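Local coordinates for LPS-assembly lipoprotein (Caulobacter crescentus, PDB 4KWY) that probably serves, as an LptE-family lipoprotein, in the assembly of lipopolysaccharide at the outer membrane, at residues S8-V16 and R27-H36. Sequence-based numbering, arbitrary orientation.
Sequences SGLSSIETV and REQLDDALAH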
loop_
_atom_site.group_PDB
_atom_site.type_symbol
_atom_site.label_atom_id
_atom_site.label_comp_id
_atom_site.label_asym_id
_atom_site.label_seq_id
_atom_site.Cartn_x
_atom_site.Cartn_y
_atom_site.Cartn_z
ATOM N N SER A 8 5.357 -18.316 -2.127
ATOM C CA SER A 8 4.421 -18.905 -3.099
ATOM C C SER A 8 2.976 -18.499 -2.739
ATOM O O SER A 8 2.137 -18.325 -3.628
ATOM C CB SER A 8 4.565 -20.427 -3.115
ATOM O OG SER A 8 3.491 -21.089 -3.764
ATOM N N GLY A 9 2.719 -18.374 -1.436
ATOM C CA GLY A 9 1.440 -17.962 -0.880
ATOM C C GLY A 9 1.216 -16.476 -1.071
ATOM O O GLY A 9 0.109 -16.055 -1.416
ATOM N N LEU A 10 2.273 -15.673 -0.865
ATOM C CA LEU A 10 2.202 -14.223 -1.019
ATOM C C LEU A 10 1.911 -13.846 -2.469
ATOM O O LEU A 10 1.081 -12.969 -2.713
ATOM C CB LEU A 10 3.488 -13.521 -0.538
ATOM C CG LEU A 10 3.702 -13.406 0.966
ATOM C CD1 LEU A 10 5.148 -13.124 1.272
ATOM C CD2 LEU A 10 2.795 -12.359 1.594
ATOM N N SER A 11 2.543 -14.545 -3.430
ATOM C CA SER A 11 2.324 -14.256 -4.841
ATOM C C SER A 11 0.962 -14.786 -5.308
ATOM O O SER A 11 0.548 -14.434 -6.413
ATOM C CB SER A 11 3.469 -14.781 -5.705
ATOM O OG SER A 11 3.709 -16.168 -5.532
ATOM N N SER A 12 0.235 -15.573 -4.452
ATOM C CA SER A 12 -1.127 -16.051 -4.770
ATOM C C SER A 12 -2.182 -14.982 -4.392
ATOM O O SER A 12 -3.357 -15.142 -4.716
ATOM C CB SER A 12 -1.431 -17.381 -4.079
ATOM O OG SER A 12 -1.672 -17.224 -2.690
ATOM N N ILE A 13 -1.752 -13.883 -3.729
ATOM C CA ILE A 13 -2.627 -12.784 -3.299
ATOM C C ILE A 13 -2.787 -11.743 -4.431
ATOM O O ILE A 13 -1.821 -11.096 -4.856
ATOM C CB ILE A 13 -2.151 -12.116 -1.981
ATOM C CG1 ILE A 13 -2.077 -13.117 -0.810
ATOM C CG2 ILE A 13 -3.038 -10.944 -1.624
ATOM C CD1 ILE A 13 -1.323 -12.589 0.463
ATOM N N GLU A 14 -4.029 -11.559 -4.868
ATOM C CA GLU A 14 -4.363 -10.567 -5.876
ATOM C C GLU A 14 -4.906 -9.332 -5.188
ATOM O O GLU A 14 -5.913 -9.395 -4.478
ATOM C CB GLU A 14 -5.373 -11.134 -6.851
ATOM C CG GLU A 14 -5.510 -10.331 -8.121
ATOM C CD GLU A 14 -6.483 -11.001 -9.062
ATOM O OE1 GLU A 14 -6.087 -11.975 -9.744
ATOM O OE2 GLU A 14 -7.666 -10.593 -9.058
ATOM N N THR A 15 -4.232 -8.214 -5.399
ATOM C CA THR A 15 -4.542 -6.932 -4.771
ATOM C C THR A 15 -5.548 -6.183 -5.624
ATOM O O THR A 15 -5.383 -6.057 -6.837
ATOM C CB THR A 15 -3.250 -6.171 -4.497
ATOM O OG1 THR A 15 -2.341 -7.098 -3.910
ATOM C CG2 THR A 15 -3.440 -5.003 -3.536
ATOM N N VAL A 16 -6.639 -5.776 -4.972
ATOM C CA VAL A 16 -7.801 -5.068 -5.525
ATOM C C VAL A 16 -7.887 -3.680 -4.864
ATOM O O VAL A 16 -7.872 -3.547 -3.636
ATOM C CB VAL A 16 -9.149 -5.854 -5.341
ATOM C CG1 VAL A 16 -10.275 -5.238 -6.161
ATOM C CG2 VAL A 16 -9.007 -7.332 -5.676
ATOM N N ARG A 27 -1.371 -0.585 -4.692
ATOM C CA ARG A 27 -1.587 -1.850 -5.419
ATOM C C ARG A 27 -0.335 -2.226 -6.226
ATOM O O ARG A 27 0.116 -3.372 -6.156
ATOM C CB ARG A 27 -2.811 -1.735 -6.344
ATOM C CG ARG A 27 -3.311 -3.066 -6.924
ATOM C CD ARG A 27 -4.028 -2.943 -8.272
ATOM N NE ARG A 27 -5.026 -1.865 -8.333
ATOM C CZ ARG A 27 -4.930 -0.778 -9.106
ATOM N NH1 ARG A 27 -3.880 -0.610 -9.906
ATOM N NH2 ARG A 27 -5.875 0.155 -9.073
ATOM N N GLU A 28 0.234 -1.241 -6.954
ATOM C CA GLU A 28 1.446 -1.356 -7.764
ATOM C C GLU A 28 2.601 -1.800 -6.877
ATOM O O GLU A 28 3.303 -2.742 -7.237
ATOM C CB GLU A 28 1.758 -0.001 -8.431
ATOM C CG GLU A 28 2.638 -0.074 -9.668
ATOM C CD GLU A 28 3.038 1.261 -10.277
ATOM O OE1 GLU A 28 3.394 2.193 -9.516
ATOM O OE2 GLU A 28 3.045 1.354 -11.526
ATOM N N GLN A 29 2.750 -1.180 -5.687
ATOM C CA GLN A 29 3.791 -1.503 -4.715
ATOM C C GLN A 29 3.608 -2.884 -4.126
ATOM O O GLN A 29 4.598 -3.571 -3.910
ATOM C CB GLN A 29 3.830 -0.457 -3.586
ATOM C CG GLN A 29 4.613 0.819 -3.919
ATOM C CD GLN A 29 6.016 0.525 -4.375
ATOM O OE1 GLN A 29 6.785 -0.156 -3.699
ATOM N NE2 GLN A 29 6.332 0.926 -5.589
ATOM N N LEU A 30 2.362 -3.273 -3.825
ATOM C CA LEU A 30 2.043 -4.580 -3.261
ATOM C C LEU A 30 2.220 -5.683 -4.318
ATOM O O LEU A 30 2.748 -6.728 -3.976
ATOM C CB LEU A 30 0.620 -4.604 -2.676
ATOM C CG LEU A 30 0.460 -4.080 -1.255
ATOM C CD1 LEU A 30 -0.968 -3.805 -0.951
ATOM C CD2 LEU A 30 0.974 -5.073 -0.233
ATOM N N ASP A 31 1.840 -5.444 -5.600
ATOM C CA ASP A 31 2.038 -6.435 -6.684
ATOM C C ASP A 31 3.527 -6.747 -6.843
ATOM O O ASP A 31 3.885 -7.883 -7.143
ATOM C CB ASP A 31 1.435 -5.965 -8.029
ATOM C CG ASP A 31 -0.076 -6.129 -8.165
ATOM O OD1 ASP A 31 -0.655 -6.968 -7.427
ATOM O OD2 ASP A 31 -0.675 -5.447 -9.038
ATOM N N ASP A 32 4.385 -5.747 -6.576
ATOM C CA ASP A 32 5.845 -5.854 -6.599
ATOM C C ASP A 32 6.366 -6.615 -5.371
ATOM O O ASP A 32 7.085 -7.603 -5.529
ATOM C CB ASP A 32 6.467 -4.449 -6.655
ATOM C CG ASP A 32 6.791 -3.931 -8.044
ATOM O OD1 ASP A 32 6.063 -4.291 -9.005
ATOM O OD2 ASP A 32 7.740 -3.125 -8.166
ATOM N N ALA A 33 6.001 -6.156 -4.162
ATOM C CA ALA A 33 6.377 -6.752 -2.880
ATOM C C ALA A 33 5.852 -8.208 -2.730
ATOM O O ALA A 33 6.575 -9.068 -2.228
ATOM C CB ALA A 33 5.861 -5.882 -1.740
ATOM N N LEU A 34 4.616 -8.477 -3.178
ATOM C CA LEU A 34 3.999 -9.805 -3.108
ATOM C C LEU A 34 4.447 -10.715 -4.264
ATOM O O LEU A 34 4.331 -11.931 -4.134
ATOM C CB LEU A 34 2.453 -9.717 -3.080
ATOM C CG LEU A 34 1.795 -8.981 -1.888
ATOM C CD1 LEU A 34 0.304 -8.828 -2.094
ATOM C CD2 LEU A 34 2.077 -9.662 -0.567
ATOM N N ALA A 35 4.977 -10.135 -5.373
ATOM C CA ALA A 35 5.437 -10.837 -6.595
ATOM C C ALA A 35 4.269 -11.529 -7.344
ATOM O O ALA A 35 4.477 -12.534 -8.046
ATOM C CB ALA A 35 6.544 -11.842 -6.277
ATOM N N HIS A 36 3.051 -10.957 -7.228
ATOM C CA HIS A 36 1.884 -11.481 -7.916
ATOM C C HIS A 36 1.924 -11.045 -9.382
ATOM O O HIS A 36 1.805 -9.856 -9.689
ATOM C CB HIS A 36 0.551 -11.082 -7.243
ATOM C CG HIS A 36 -0.659 -11.605 -7.984
ATOM N ND1 HIS A 36 -0.978 -12.956 -7.988
ATOM C CD2 HIS A 36 -1.542 -10.951 -8.776
ATOM C CE1 HIS A 36 -2.049 -13.074 -8.757
ATOM N NE2 HIS A 36 -2.422 -11.899 -9.260
#
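Leu10, of the short N-terminal helix, meets Leu34 at about a right angle, the two CD2 methyls 3.5 Å apart. A type I turn from Leu10 to Ile13 then swings the chain into strand 13-16. In that turn CB of Ser11 packs against the carbonyl oxygens of Leu34 and Ala35, while O of Ser11 accepts a 2.6 Å hydrogen bond from ND1 of His36, the donor tilted 27° from the carbonyl plane. The bond lies in the imidazole plane and is fairly straight (159° at the hydrogen), which fixes the turn of the ring. CG2 of Ile13 rests 4.0 Å from CD1 of Leu34. Glu14 CA sits over one face of the His36 ring, a CH-pi contact 4.2 Å from the centroid. The Glu14 side chain crosses the ring at a slant, CG 3.6 Å from NE2 of His36, but its carboxylate forms a salt bridge with Lys45. Thr15 points at the helix: CG2 lies between CD1 of Leu30 and CG of Arg27, while OG1, buried without a polar partner, is 3.6 Å from CD1 of Leu34. Strand 13-16 and helix 27-34 run nearly antiparallel (172°), their axes 8.6 Å apart at closest approach, as the first strand and crossover helix of a beta-alpha-beta unit. Strand 44-50 completes it, pairing parallel with strand 13-17, and helix 104-135 covers Leu10 through Leu130 and Leu134.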